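Local coordinates for protein 2-hydroxyisobutyryl-CoA synthetase (Aquincola tertiaricarbonis, PDB 6HDX) that belongs to the ANL superfamily of AMP-binding enzymes, with a large N-terminal part and a smaller C-terminal domain, at residues 152-157 / 283-288; 245-250 / 268-273; 295-300 / 364-369. All coordinates share one frame; numbering follows the deposited sequence.

Contact 1: 152-157 / 283-288; sequences ARIMWG and PFMNVA. With HIU ((2R)-3-hydroxy-2-methylpropanoic acid), chain C; 8LH ([[(2~{R},3~{S},4~{R},5~{R})-5-(6-aminopurin-9-yl)-3,4-bis(oxidanyl)oxolan-2-yl]methoxy-oxidanyl-phosphoryl] (2~{R})-2-methyl-3-oxidanyl-propanoate), chain B.
With chi1 at -60°, Ile154 turns CG2 anti to its backbone N and sends CG1 and CD1 out toward Met285, whose side chain bends back at chi3 (77°) to bring its methyl CE against the same helix. The contact is helix-on-loop packing in the AMP-binding fold: the C-terminal part of helix 141-157 lies on the loop that runs into the short strand 287-288. No hydrogen bond crosses it, and the touching residues are buried. Ile154 does most of the work. CD1 abuts the backbone of Met285, 3.2 Å from Met285 O, and also reaches Met285 CB at 3.9 Å. The other branch of Ile154, CG2, presses on Ala288 in the short strand, where Ile154 CG2 and Ala288 CB are only 3.4 Å apart, tighter than usual for two methyl carbons. Met155 crosses the end of Met285 obliquely, Met155 CG lying 3.8 Å from the methyl CE of Met285, and both methionines also pack on Phe248. His151 meets the ring of Phe284 edge-to-face. One face of that ring takes HIU, which overlaps 8LH as an alternative: the hydroxymethyl carbon C4 of HIU stands 3.3 Å above the ring plane of Phe284, over its centre.

Contact 2: 245-250 / 268-273; sequences KCLFFS and YGAKVY. With 8LH ([[(2~{R},3~{S},4~{R},5~{R})-5-(6-aminopurin-9-yl)-3,4-bis(oxidanyl)oxolan-2-yl]methoxy-oxidanyl-phosphoryl] (2~{R})-2-methyl-3-oxidanyl-propanoate), chain B; HIU ((2R)-3-hydroxy-2-methylpropanoic acid), chain C.
Strands 246-249 and 271-273 run side by side in the same direction, their axes 4.7 Å apart and turned by 19°, with Cys246, Leu247 and Phe248 paired to Lys271, Val272 and Tyr273. They are the two strands of a beta-alpha-beta crossover through helix 258-268, at one edge of the five-stranded parallel sheet of the AMP-binding domain. Leu247 and Tyr273 each use both N and O toward the partner strand: Leu247 N donates to Lys271 O (2.8 Å), Tyr273 N to Leu247 O (2.9 Å) and Phe249 N to Tyr273 O (3.0 Å). The first rung is Lys271 N to Lys245 O (3.1 Å). On the Leu247 face, the leucine points CD2 at the middle of the Tyr268 ring, a CH-pi contact with 3.9 Å from Leu247 CD2 to the ring centroid, while CD1 rests on Tyr268 CB and Ala270 CB. Tyr268 ends the helix, and Gly269 makes the turn with positive phi; the tyrosine hydroxyl bonds to Ala225 O. The end of the Phe249 ring, CE2, comes near Val272 CG1, the two side chains crossing obliquely, and both touch Ile264 of the crossover helix. On the other face, a chi1 of 86° places Cys246 SG between its backbone N and carbonyl carbon, at the edge of the Tyr273 ring in a sulfur-aromatic contact. Lys271 NZ donates to Tyr273 OH and also to Glu291 O. Beyond the strand, Ser250 OG meets either of two overlapping, alternative ligands, 2.6 Å from HIU O3 or 2.7 Å from 8LH O1.

Contact 3: 295-300 / 364-369; sequences DGMLCW and QGIFGR. With 8LH ([[(2~{R},3~{S},4~{R},5~{R})-5-(6-aminopurin-9-yl)-3,4-bis(oxidanyl)oxolan-2-yl]methoxy-oxidanyl-phosphoryl] (2~{R})-2-methyl-3-oxidanyl-propanoate), chain B.
Gly296 and Gly365 bring the two backbones together, their CA atoms 4.6 Å apart, each with a positive phi (72° and 61°) that favours glycine; Gly296 sits just before strand 297-299. The chains come close without pairing: Gly296 CA is 4.1 Å from Gly365 N, and no hydrogen bond joins the segments. One side chain bridges them. Met297, the first residue of strand 297-299, bends at chi3 (-75°) and delivers its methyl to Ile366, Met297 CE being 3.7 Å from Ile366 CD1. The two side chains cross at about a right angle, and Met297 CE also touches Gly365 CA at 3.9 Å. Ile366 divides its branches: CG1 and CD1 serve Met297, whereas CB and CG2 face the purine of 8LH, with Ile366 CB 3.5 Å from 8LH C14, the ring carbon between N1 and N2. The methionine thus backs a residue that lines the purine pocket. Further along, Arg369 NH2 approaches 8LH O8 on the ribose, though this side chain is poorly ordered. Strand 297-299 lies between strands 287-288 and 361-362 in a small antiparallel sheet, while the weakly bonded strand 366-369 edges another antiparallel sheet beside strand 340-347, so the contact joins the middle strand of the small sheet to the edge strand of the other; Trp300, just past the first strand, packs on helix 141-157.

How the contacts relate
Each contact reaches a bound ligand. Between centres, contacts 1 and 2 are about 14 Å apart. The centres of contacts 1 and 3 are about 13 Å apart, and those of contacts 2 and 3 about 16 Å. Along the chain, contact 2 falls between the two segments of contact 1, and contact 3 follows both. Phe248 of the parallel sheet packs on the methionines of contact 1. Contacts 1 and 3 share an antiparallel sheet, strands 287-288 and 297-299 being neighbours with probable hydrogen bonds from Leu298 N to Ala288 O and from Trp300 N to Asn286 O. Contacts 2 and 3 do not touch, yet both reach 8LH: Ser250 near one end, Ile366 at the purine.

Contact 1: 152-157 / 283-288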
loop_
_atom_site.group_PDB
_atom_site.type_symbol
_atom_site.label_atom_id
_atom_site.label_comp_id
_atom_site.label_asym_id
_atom_site.label_seq_id
_atom_site.Cartn_x
_atom_site.Cartn_y
_atom_site.Cartn_z
ATOM N N ALA A 152 -3.456 -9.514 15.765
ATOM C CA ALA A 152 -2.234 -10.130 16.326
ATOM C C ALA A 152 -2.600 -11.403 17.116
ATOM O O ALA A 152 -1.949 -12.437 16.961
ATOM C CB ALA A 152 -1.516 -9.153 17.243
ATOM N N ARG A 153 -3.692 -11.330 17.896
ATOM C CA ARG A 153 -4.255 -12.429 18.678
ATOM C C ARG A 153 -4.650 -13.651 17.799
ATOM O O ARG A 153 -4.271 -14.789 18.107
ATOM C CB ARG A 153 -5.452 -11.901 19.491
ATOM C CG ARG A 153 -6.443 -12.941 19.962
ATOM C CD ARG A 153 -7.405 -12.321 20.921
ATOM N NE ARG A 153 -8.401 -13.277 21.409
ATOM C CZ ARG A 153 -9.609 -12.934 21.836
ATOM N NH1 ARG A 153 -9.974 -11.659 21.860
ATOM N NH2 ARG A 153 -10.453 -13.859 22.267
ATOM N N ILE A 154 -5.403 -13.396 16.721
ATOM C CA ILE A 154 -5.860 -14.423 15.792
ATOM C C ILE A 154 -4.664 -14.988 14.967
ATOM O O ILE A 154 -4.624 -16.183 14.724
ATOM C CB ILE A 154 -7.060 -13.902 14.932
ATOM C CG1 ILE A 154 -8.246 -13.514 15.849
ATOM C CG2 ILE A 154 -7.513 -14.969 13.944
ATOM C CD1 ILE A 154 -9.263 -12.507 15.249
ATOM N N MET A 155 -3.686 -14.138 14.577
ATOM C CA MET A 155 -2.481 -14.568 13.851
ATOM C C MET A 155 -1.607 -15.472 14.745
ATOM O O MET A 155 -0.998 -16.421 14.258
ATOM C CB MET A 155 -1.694 -13.351 13.331
ATOM C CG MET A 155 -2.277 -12.765 12.058
ATOM S SD MET A 155 -1.598 -11.140 11.642
ATOM C CE MET A 155 0.113 -11.569 11.276
ATOM N N TRP A 156 -1.567 -15.180 16.061
ATOM C CA TRP A 156 -0.873 -15.979 17.067
ATOM C C TRP A 156 -1.547 -17.369 17.090
ATOM O O TRP A 156 -0.850 -18.381 17.157
ATOM C CB TRP A 156 -0.979 -15.304 18.446
ATOM C CG TRP A 156 -0.376 -16.122 19.553
ATOM C CD1 TRP A 156 -0.926 -17.216 20.168
ATOM C CD2 TRP A 156 0.906 -15.926 20.152
ATOM N NE1 TRP A 156 -0.047 -17.732 21.087
ATOM C CE2 TRP A 156 1.080 -16.951 21.114
ATOM C CE3 TRP A 156 1.928 -14.974 19.978
ATOM C CZ2 TRP A 156 2.238 -17.058 21.891
ATOM C CZ3 TRP A 156 3.074 -15.081 20.750
ATOM C CH2 TRP A 156 3.223 -16.123 21.688
ATOM N N GLY A 157 -2.878 -17.395 16.960
ATOM C CA GLY A 157 -3.677 -18.621 16.894
ATOM C C GLY A 157 -3.328 -19.515 15.716
ATOM O O GLY A 157 -3.509 -20.747 15.781
ATOM N N PRO A 283 -12.229 -5.559 12.829
ATOM C CA PRO A 283 -11.292 -6.676 12.549
ATOM C C PRO A 283 -11.978 -7.864 11.850
ATOM O O PRO A 283 -12.714 -8.617 12.474
ATOM C CB PRO A 283 -10.762 -7.040 13.949
ATOM C CG PRO A 283 -11.853 -6.601 14.905
ATOM C CD PRO A 283 -12.424 -5.357 14.280
ATOM N N PHE A 284 -11.748 -8.006 10.540
ATOM C CA PHE A 284 -12.382 -9.007 9.668
ATOM C C PHE A 284 -11.890 -10.434 9.898
ATOM O O PHE A 284 -12.510 -11.369 9.396
ATOM C CB PHE A 284 -12.234 -8.610 8.183
ATOM C CG PHE A 284 -10.800 -8.416 7.775
ATOM C CD1 PHE A 284 -9.985 -9.510 7.494
ATOM C CD2 PHE A 284 -10.246 -7.136 7.703
ATOM C CE1 PHE A 284 -8.642 -9.332 7.161
ATOM C CE2 PHE A 284 -8.913 -6.963 7.328
ATOM C CZ PHE A 284 -8.123 -8.061 7.066
ATOM N N MET A 285 -10.775 -10.607 10.640
ATOM C CA MET A 285 -10.284 -11.950 10.998
ATOM C C MET A 285 -11.164 -12.551 12.139
ATOM O O MET A 285 -10.849 -13.620 12.655
ATOM C CB MET A 285 -8.781 -11.912 11.374
ATOM C CG MET A 285 -7.870 -11.586 10.195
ATOM S SD MET A 285 -6.115 -11.565 10.650
ATOM C CE MET A 285 -5.788 -13.304 10.718
ATOM N N ASN A 286 -12.305 -11.894 12.483
ATOM C CA ASN A 286 -13.268 -12.367 13.513
ATOM C C ASN A 286 -13.819 -13.783 13.207
ATOM O O ASN A 286 -14.384 -14.451 14.072
ATOM C CB ASN A 286 -14.396 -11.338 13.708
ATOM C CG ASN A 286 -15.341 -11.286 12.547
ATOM O OD1 ASN A 286 -15.008 -10.787 11.486
ATOM N ND2 ASN A 286 -16.506 -11.880 12.690
ATOM N N VAL A 287 -13.655 -14.213 11.954
ATOM C CA VAL A 287 -13.892 -15.582 11.468
ATOM C C VAL A 287 -12.526 -16.008 10.914
ATOM O O VAL A 287 -11.955 -15.300 10.059
ATOM C CB VAL A 287 -15.087 -15.820 10.492
ATOM C CG1 VAL A 287 -16.431 -15.665 11.203
ATOM C CG2 VAL A 287 -15.006 -14.944 9.250
ATOM N N ALA A 288 -11.932 -17.045 11.541
ATOM C CA ALA A 288 -10.593 -17.541 11.203
ATOM C C ALA A 288 -10.294 -18.893 11.782
ATOM O O ALA A 288 -10.633 -19.174 12.944
ATOM C CB ALA A 288 -9.516 -16.549 11.654
HETATM O O1 HIU C . -12.921 -10.254 4.677
HETATM C C1 HIU C . -12.646 -9.343 3.703
HETATM O O2 HIU C . -12.868 -9.548 2.511
HETATM C C2 HIU C . -11.871 -8.091 4.195
HETATM C C3 HIU C . -11.977 -6.848 3.290
HETATM C C4 HIU C . -10.421 -8.483 4.247
HETATM O O3 HIU C . -10.091 -9.221 3.084
HETATM C C1 8LH B . -15.025 -14.406 1.687
HETATM C C2 8LH B . -14.017 -14.600 2.552
HETATM C C3 8LH B . -13.686 -15.872 2.901
HETATM C C4 8LH B . -14.224 -12.466 2.203
HETATM N N1 8LH B . -14.382 -16.928 2.459
HETATM N N2 8LH B . -15.703 -15.447 1.152
HETATM O O1 8LH B . -10.625 -9.500 3.073
HETATM C C5 8LH B . -11.583 -9.392 4.102
HETATM C C6 8LH B . -12.380 -8.102 3.850
HETATM C C7 8LH B . -11.483 -6.852 3.920
HETATM C C8 8LH B . -13.137 -8.157 2.501
HETATM O O2 8LH B . -12.804 -8.924 1.594
HETATM O O3 8LH B . -14.198 -7.303 2.429
HETATM P P1 8LH B . -14.976 -7.020 1.080
HETATM O O4 8LH B . -13.816 -6.628 0.101
HETATM O O5 8LH B . -16.042 -6.023 1.213
HETATM O O6 8LH B . -15.635 -8.408 0.641
HETATM C C9 8LH B . -16.436 -9.125 1.579
HETATM C C10 8LH B . -17.015 -10.315 0.861
HETATM O O7 8LH B . -15.919 -11.092 0.308
HETATM C C11 8LH B . -17.663 -11.196 1.855
HETATM O O8 8LH B . -19.016 -10.767 2.105
HETATM C C12 8LH B . -17.598 -12.556 1.116
HETATM O O9 8LH B . -18.589 -12.649 0.006
HETATM C C13 8LH B . -16.196 -12.500 0.541
HETATM N N3 8LH B . -15.149 -13.094 1.471
HETATM N N4 8LH B . -13.521 -13.391 2.855
HETATM C C14 8LH B . -15.420 -16.746 1.543
HETATM N N5 8LH B . -12.654 -16.075 3.711
#

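Contact 2: 245-250 / 268-273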
loop_
_atom_site.group_PDB
_atom_site.type_symbol
_atom_site.label_atom_id
_atom_site.label_comp_id
_atom_site.label_asym_id
_atom_site.label_seq_id
_atom_site.Cartn_x
_atom_site.Cartn_y
_atom_site.Cartn_z
ATOM N N LYS A 245 5.771 -21.375 6.503
ATOM C CA LYS A 245 5.155 -22.320 7.444
ATOM C C LYS A 245 3.643 -22.257 7.187
ATOM O O LYS A 245 2.916 -23.227 7.402
ATOM C CB LYS A 245 5.477 -21.951 8.903
ATOM C CG LYS A 245 6.985 -21.834 9.224
ATOM C CD LYS A 245 7.713 -23.193 9.269
ATOM C CE LYS A 245 9.221 -23.071 9.178
ATOM N NZ LYS A 245 9.699 -23.011 7.767
ATOM N N CYS A 246 3.164 -21.079 6.757
ATOM C CA CYS A 246 1.751 -20.917 6.463
ATOM C C CYS A 246 1.464 -19.784 5.525
ATOM O O CYS A 246 2.269 -18.869 5.355
ATOM C CB CYS A 246 0.921 -20.804 7.742
ATOM S SG CYS A 246 0.804 -19.129 8.410
ATOM N N LEU A 247 0.269 -19.851 4.939
ATOM C CA LEU A 247 -0.329 -18.824 4.090
ATOM C C LEU A 247 -1.728 -18.634 4.666
ATOM O O LEU A 247 -2.389 -19.618 4.971
ATOM C CB LEU A 247 -0.401 -19.256 2.609
ATOM C CG LEU A 247 0.924 -19.582 1.902
ATOM C CD1 LEU A 247 1.242 -21.093 1.997
ATOM C CD2 LEU A 247 0.881 -19.164 0.421
ATOM N N PHE A 248 -2.138 -17.389 4.902
ATOM C CA PHE A 248 -3.466 -17.107 5.441
ATOM C C PHE A 248 -4.164 -16.147 4.515
ATOM O O PHE A 248 -3.560 -15.191 4.063
ATOM C CB PHE A 248 -3.424 -16.668 6.913
ATOM C CG PHE A 248 -2.836 -15.318 7.255
ATOM C CD1 PHE A 248 -1.453 -15.113 7.228
ATOM C CD2 PHE A 248 -3.649 -14.288 7.730
ATOM C CE1 PHE A 248 -0.909 -13.875 7.591
ATOM C CE2 PHE A 248 -3.095 -13.063 8.127
ATOM C CZ PHE A 248 -1.731 -12.862 8.045
ATOM N N PHE A 249 -5.380 -16.475 4.127
ATOM C CA PHE A 249 -6.114 -15.726 3.112
ATOM C C PHE A 249 -7.468 -15.224 3.548
ATOM O O PHE A 249 -8.145 -15.848 4.380
ATOM C CB PHE A 249 -6.354 -16.632 1.865
ATOM C CG PHE A 249 -5.158 -17.378 1.327
ATOM C CD1 PHE A 249 -4.055 -16.690 0.824
ATOM C CD2 PHE A 249 -5.149 -18.772 1.281
ATOM C CE1 PHE A 249 -2.944 -17.378 0.349
ATOM C CE2 PHE A 249 -4.045 -19.463 0.775
ATOM C CZ PHE A 249 -2.957 -18.760 0.306
ATOM N N SER A 250 -7.916 -14.166 2.850
ATOM C CA SER A 250 -9.254 -13.582 2.971
ATOM C C SER A 250 -9.622 -12.910 1.641
ATOM O O SER A 250 -8.753 -12.738 0.770
ATOM C CB SER A 250 -9.316 -12.594 4.138
ATOM O OG SER A 250 -8.738 -11.338 3.831
ATOM N N TYR A 268 3.354 -24.890 -2.061
ATOM C CA TYR A 268 4.217 -24.173 -1.130
ATOM C C TYR A 268 4.822 -25.028 -0.015
ATOM O O TYR A 268 5.688 -24.537 0.694
ATOM C CB TYR A 268 3.439 -22.989 -0.517
ATOM C CG TYR A 268 3.142 -21.885 -1.503
ATOM C CD1 TYR A 268 4.084 -20.893 -1.775
ATOM C CD2 TYR A 268 1.911 -21.819 -2.162
ATOM C CE1 TYR A 268 3.807 -19.859 -2.671
ATOM C CE2 TYR A 268 1.632 -20.800 -3.074
ATOM C CZ TYR A 268 2.587 -19.829 -3.331
ATOM O OH TYR A 268 2.318 -18.815 -4.208
ATOM N N GLY A 269 4.357 -26.275 0.137
ATOM C CA GLY A 269 4.778 -27.190 1.201
ATOM C C GLY A 269 4.523 -26.559 2.559
ATOM O O GLY A 269 5.427 -26.491 3.384
ATOM N N ALA A 270 3.312 -25.992 2.758
ATOM C CA ALA A 270 2.960 -25.239 3.972
ATOM C C ALA A 270 1.472 -25.346 4.305
ATOM O O ALA A 270 0.718 -25.946 3.541
ATOM C CB ALA A 270 3.359 -23.766 3.802
ATOM N N LYS A 271 1.055 -24.787 5.450
ATOM C CA LYS A 271 -0.339 -24.819 5.879
ATOM C C LYS A 271 -1.121 -23.615 5.414
ATOM O O LYS A 271 -0.568 -22.526 5.321
ATOM C CB LYS A 271 -0.444 -24.987 7.392
ATOM C CG LYS A 271 -0.154 -26.415 7.812
ATOM C CD LYS A 271 -0.263 -26.586 9.295
ATOM C CE LYS A 271 -1.678 -26.793 9.755
ATOM N NZ LYS A 271 -1.728 -26.765 11.226
ATOM N N VAL A 272 -2.401 -23.827 5.075
ATOM C CA VAL A 272 -3.304 -22.773 4.601
ATOM C C VAL A 272 -4.355 -22.504 5.671
ATOM O O VAL A 272 -4.959 -23.439 6.190
ATOM C CB VAL A 272 -3.929 -23.135 3.205
ATOM C CG1 VAL A 272 -5.145 -22.270 2.883
ATOM C CG2 VAL A 272 -2.890 -23.042 2.087
ATOM N N TYR A 273 -4.567 -21.232 5.998
ATOM C CA TYR A 273 -5.592 -20.822 6.953
ATOM C C TYR A 273 -6.593 -19.918 6.280
ATOM O O TYR A 273 -6.200 -19.050 5.498
ATOM C CB TYR A 273 -4.986 -20.149 8.205
ATOM C CG TYR A 273 -4.052 -21.077 8.945
ATOM C CD1 TYR A 273 -4.503 -22.299 9.441
ATOM C CD2 TYR A 273 -2.694 -20.795 9.045
ATOM C CE1 TYR A 273 -3.633 -23.193 10.066
ATOM C CE2 TYR A 273 -1.817 -21.679 9.674
ATOM C CZ TYR A 273 -2.294 -22.870 10.194
ATOM O OH TYR A 273 -1.438 -23.739 10.822
HETATM C C1 8LH B . -15.025 -14.406 1.687
HETATM C C2 8LH B . -14.017 -14.600 2.552
HETATM C C3 8LH B . -13.686 -15.872 2.901
HETATM C C4 8LH B . -14.224 -12.466 2.203
HETATM N N1 8LH B . -14.382 -16.928 2.459
HETATM N N2 8LH B . -15.703 -15.447 1.152
HETATM O O1 8LH B . -10.625 -9.500 3.073
HETATM C C5 8LH B . -11.583 -9.392 4.102
HETATM C C6 8LH B . -12.380 -8.102 3.850
HETATM C C7 8LH B . -11.483 -6.852 3.920
HETATM C C8 8LH B . -13.137 -8.157 2.501
HETATM O O2 8LH B . -12.804 -8.924 1.594
HETATM O O3 8LH B . -14.198 -7.303 2.429
HETATM P P1 8LH B . -14.976 -7.020 1.080
HETATM O O4 8LH B . -13.816 -6.628 0.101
HETATM O O5 8LH B . -16.042 -6.023 1.213
HETATM O O6 8LH B . -15.635 -8.408 0.641
HETATM C C9 8LH B . -16.436 -9.125 1.579
HETATM C C10 8LH B . -17.015 -10.315 0.861
HETATM O O7 8LH B . -15.919 -11.092 0.308
HETATM C C11 8LH B . -17.663 -11.196 1.855
HETATM O O8 8LH B . -19.016 -10.767 2.105
HETATM C C12 8LH B . -17.598 -12.556 1.116
HETATM O O9 8LH B . -18.589 -12.649 0.006
HETATM C C13 8LH B . -16.196 -12.500 0.541
HETATM N N3 8LH B . -15.149 -13.094 1.471
HETATM N N4 8LH B . -13.521 -13.391 2.855
HETATM C C14 8LH B . -15.420 -16.746 1.543
HETATM N N5 8LH B . -12.654 -16.075 3.711
HETATM O O1 HIU C . -12.921 -10.254 4.677
HETATM C C1 HIU C . -12.646 -9.343 3.703
HETATM O O2 HIU C . -12.868 -9.548 2.511
HETATM C C2 HIU C . -11.871 -8.091 4.195
HETATM C C3 HIU C . -11.977 -6.848 3.290
HETATM C C4 HIU C . -10.421 -8.483 4.247
HETATM O O3 HIU C . -10.091 -9.221 3.084
HETATM O O HOH W 1 1.249 -23.286 10.349
#

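Contact 3: 295-300 / 364-369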
loop_
_atom_site.group_PDB
_atom_site.type_symbol
_atom_site.label_atom_id
_atom_site.label_comp_id
_atom_site.label_asym_id
_atom_site.label_seq_id
_atom_site.Cartn_x
_atom_site.Cartn_y
_atom_site.Cartn_z
ATOM N N ASP A 295 -9.178 -26.586 9.459
ATOM C CA ASP A 295 -10.187 -26.621 8.398
ATOM C C ASP A 295 -11.302 -25.647 8.759
ATOM O O ASP A 295 -11.794 -25.641 9.894
ATOM C CB ASP A 295 -10.750 -28.025 8.135
ATOM C CG ASP A 295 -9.696 -29.050 7.749
ATOM O OD1 ASP A 295 -8.922 -28.784 6.801
ATOM O OD2 ASP A 295 -9.669 -30.129 8.369
ATOM N N GLY A 296 -11.645 -24.795 7.800
ATOM C CA GLY A 296 -12.682 -23.810 8.003
ATOM C C GLY A 296 -12.261 -22.684 8.920
ATOM O O GLY A 296 -11.066 -22.356 9.042
ATOM N N MET A 297 -13.263 -22.080 9.568
ATOM C CA MET A 297 -13.065 -20.917 10.417
ATOM C C MET A 297 -13.802 -21.027 11.723
ATOM O O MET A 297 -14.862 -21.620 11.775
ATOM C CB MET A 297 -13.530 -19.641 9.677
ATOM C CG MET A 297 -12.719 -19.329 8.434
ATOM S SD MET A 297 -13.147 -17.777 7.592
ATOM C CE MET A 297 -14.632 -18.207 6.802
ATOM N N LEU A 298 -13.255 -20.428 12.775
ATOM C CA LEU A 298 -13.936 -20.345 14.062
ATOM C C LEU A 298 -14.540 -18.940 14.132
ATOM O O LEU A 298 -13.972 -18.022 13.566
ATOM C CB LEU A 298 -12.942 -20.531 15.241
ATOM C CG LEU A 298 -12.317 -21.915 15.465
ATOM C CD1 LEU A 298 -11.546 -21.941 16.772
ATOM C CD2 LEU A 298 -13.380 -23.033 15.467
ATOM N N CYS A 299 -15.671 -18.778 14.819
ATOM C CA CYS A 299 -16.304 -17.478 15.050
ATOM C C CYS A 299 -15.807 -16.971 16.401
ATOM O O CYS A 299 -16.273 -17.451 17.433
ATOM C CB CYS A 299 -17.828 -17.594 15.034
ATOM S SG CYS A 299 -18.509 -18.277 13.508
ATOM N N TRP A 300 -14.873 -15.999 16.392
ATOM C CA TRP A 300 -14.297 -15.385 17.591
ATOM C C TRP A 300 -15.327 -14.387 18.183
ATOM O O TRP A 300 -15.200 -13.171 18.034
ATOM C CB TRP A 300 -12.961 -14.714 17.228
ATOM C CG TRP A 300 -11.895 -15.671 16.769
ATOM C CD1 TRP A 300 -11.881 -16.390 15.608
ATOM C CD2 TRP A 300 -10.644 -15.951 17.431
ATOM N NE1 TRP A 300 -10.727 -17.136 15.527
ATOM C CE2 TRP A 300 -9.932 -16.856 16.611
ATOM C CE3 TRP A 300 -10.041 -15.494 18.623
ATOM C CZ2 TRP A 300 -8.654 -17.340 16.958
ATOM C CZ3 TRP A 300 -8.767 -15.941 18.944
ATOM C CH2 TRP A 300 -8.088 -16.858 18.125
ATOM N N GLN A 364 -16.648 -25.454 6.658
ATOM C CA GLN A 364 -16.437 -25.404 5.212
ATOM C C GLN A 364 -16.251 -23.960 4.721
ATOM O O GLN A 364 -16.352 -23.677 3.521
ATOM C CB GLN A 364 -17.606 -26.102 4.508
ATOM C CG GLN A 364 -17.585 -27.624 4.646
ATOM C CD GLN A 364 -18.967 -28.197 4.528
ATOM O OE1 GLN A 364 -19.625 -28.094 3.489
ATOM N NE2 GLN A 364 -19.443 -28.801 5.605
ATOM N N GLY A 365 -15.911 -23.077 5.659
ATOM C CA GLY A 365 -15.753 -21.654 5.407
ATOM C C GLY A 365 -17.058 -21.045 4.926
ATOM O O GLY A 365 -18.141 -21.453 5.356
ATOM N N ILE A 366 -16.958 -20.104 3.985
ATOM C CA ILE A 366 -18.093 -19.391 3.418
ATOM C C ILE A 366 -18.149 -19.752 1.957
ATOM O O ILE A 366 -17.129 -19.660 1.261
ATOM C CB ILE A 366 -17.987 -17.858 3.720
ATOM C CG1 ILE A 366 -18.175 -17.601 5.235
ATOM C CG2 ILE A 366 -18.957 -17.007 2.852
ATOM C CD1 ILE A 366 -17.602 -16.349 5.736
ATOM N N PHE A 367 -19.330 -20.247 1.518
ATOM C CA PHE A 367 -19.552 -20.763 0.170
ATOM C C PHE A 367 -19.496 -19.696 -0.908
ATOM O O PHE A 367 -19.020 -19.955 -2.006
ATOM C CB PHE A 367 -20.865 -21.569 0.103
ATOM C CG PHE A 367 -21.021 -22.606 1.200
ATOM C CD1 PHE A 367 -19.983 -23.482 1.510
ATOM C CD2 PHE A 367 -22.198 -22.699 1.928
ATOM C CE1 PHE A 367 -20.126 -24.428 2.533
ATOM C CE2 PHE A 367 -22.337 -23.641 2.950
ATOM C CZ PHE A 367 -21.301 -24.497 3.248
ATOM N N GLY A 368 -19.960 -18.500 -0.574
ATOM C CA GLY A 368 -20.000 -17.372 -1.492
ATOM C C GLY A 368 -21.122 -16.413 -1.159
ATOM O O GLY A 368 -21.814 -16.583 -0.152
ATOM N N ARG A 369 -21.309 -15.408 -2.016
ATOM C CA ARG A 369 -22.373 -14.416 -1.879
ATOM C C ARG A 369 -23.649 -15.020 -2.504
ATOM O O ARG A 369 -23.580 -15.580 -3.606
ATOM C CB ARG A 369 -21.942 -13.114 -2.576
ATOM C CG ARG A 369 -22.635 -11.882 -2.049
ATOM C CD ARG A 369 -22.024 -10.578 -2.555
ATOM N NE ARG A 369 -20.970 -10.045 -1.680
ATOM C CZ ARG A 369 -21.182 -9.480 -0.491
ATOM N NH1 ARG A 369 -22.411 -9.403 0.005
ATOM N NH2 ARG A 369 -20.163 -9.012 0.219
HETATM C C1 8LH B . -15.025 -14.406 1.687
HETATM C C2 8LH B . -14.017 -14.600 2.552
HETATM C C3 8LH B . -13.686 -15.872 2.901
HETATM C C4 8LH B . -14.224 -12.466 2.203
HETATM N N1 8LH B . -14.382 -16.928 2.459
HETATM N N2 8LH B . -15.703 -15.447 1.152
HETATM O O1 8LH B . -10.625 -9.500 3.073
HETATM C C5 8LH B . -11.583 -9.392 4.102
HETATM C C6 8LH B . -12.380 -8.102 3.850
HETATM C C7 8LH B . -11.483 -6.852 3.920
HETATM C C8 8LH B . -13.137 -8.157 2.501
HETATM O O2 8LH B . -12.804 -8.924 1.594
HETATM O O3 8LH B . -14.198 -7.303 2.429
HETATM P P1 8LH B . -14.976 -7.020 1.080
HETATM O O4 8LH B . -13.816 -6.628 0.101
HETATM O O5 8LH B . -16.042 -6.023 1.213
HETATM O O6 8LH B . -15.635 -8.408 0.641
HETATM C C9 8LH B . -16.436 -9.125 1.579
HETATM C C10 8LH B . -17.015 -10.315 0.861
HETATM O O7 8LH B . -15.919 -11.092 0.308
HETATM C C11 8LH B . -17.663 -11.196 1.855
HETATM O O8 8LH B . -19.016 -10.767 2.105
HETATM C C12 8LH B . -17.598 -12.556 1.116
HETATM O O9 8LH B . -18.589 -12.649 0.006
HETATM C C13 8LH B . -16.196 -12.500 0.541
HETATM N N3 8LH B . -15.149 -13.094 1.471
HETATM N N4 8LH B . -13.521 -13.391 2.855
HETATM C C14 8LH B . -15.420 -16.746 1.543
HETATM N N5 8LH B . -12.654 -16.075 3.711
#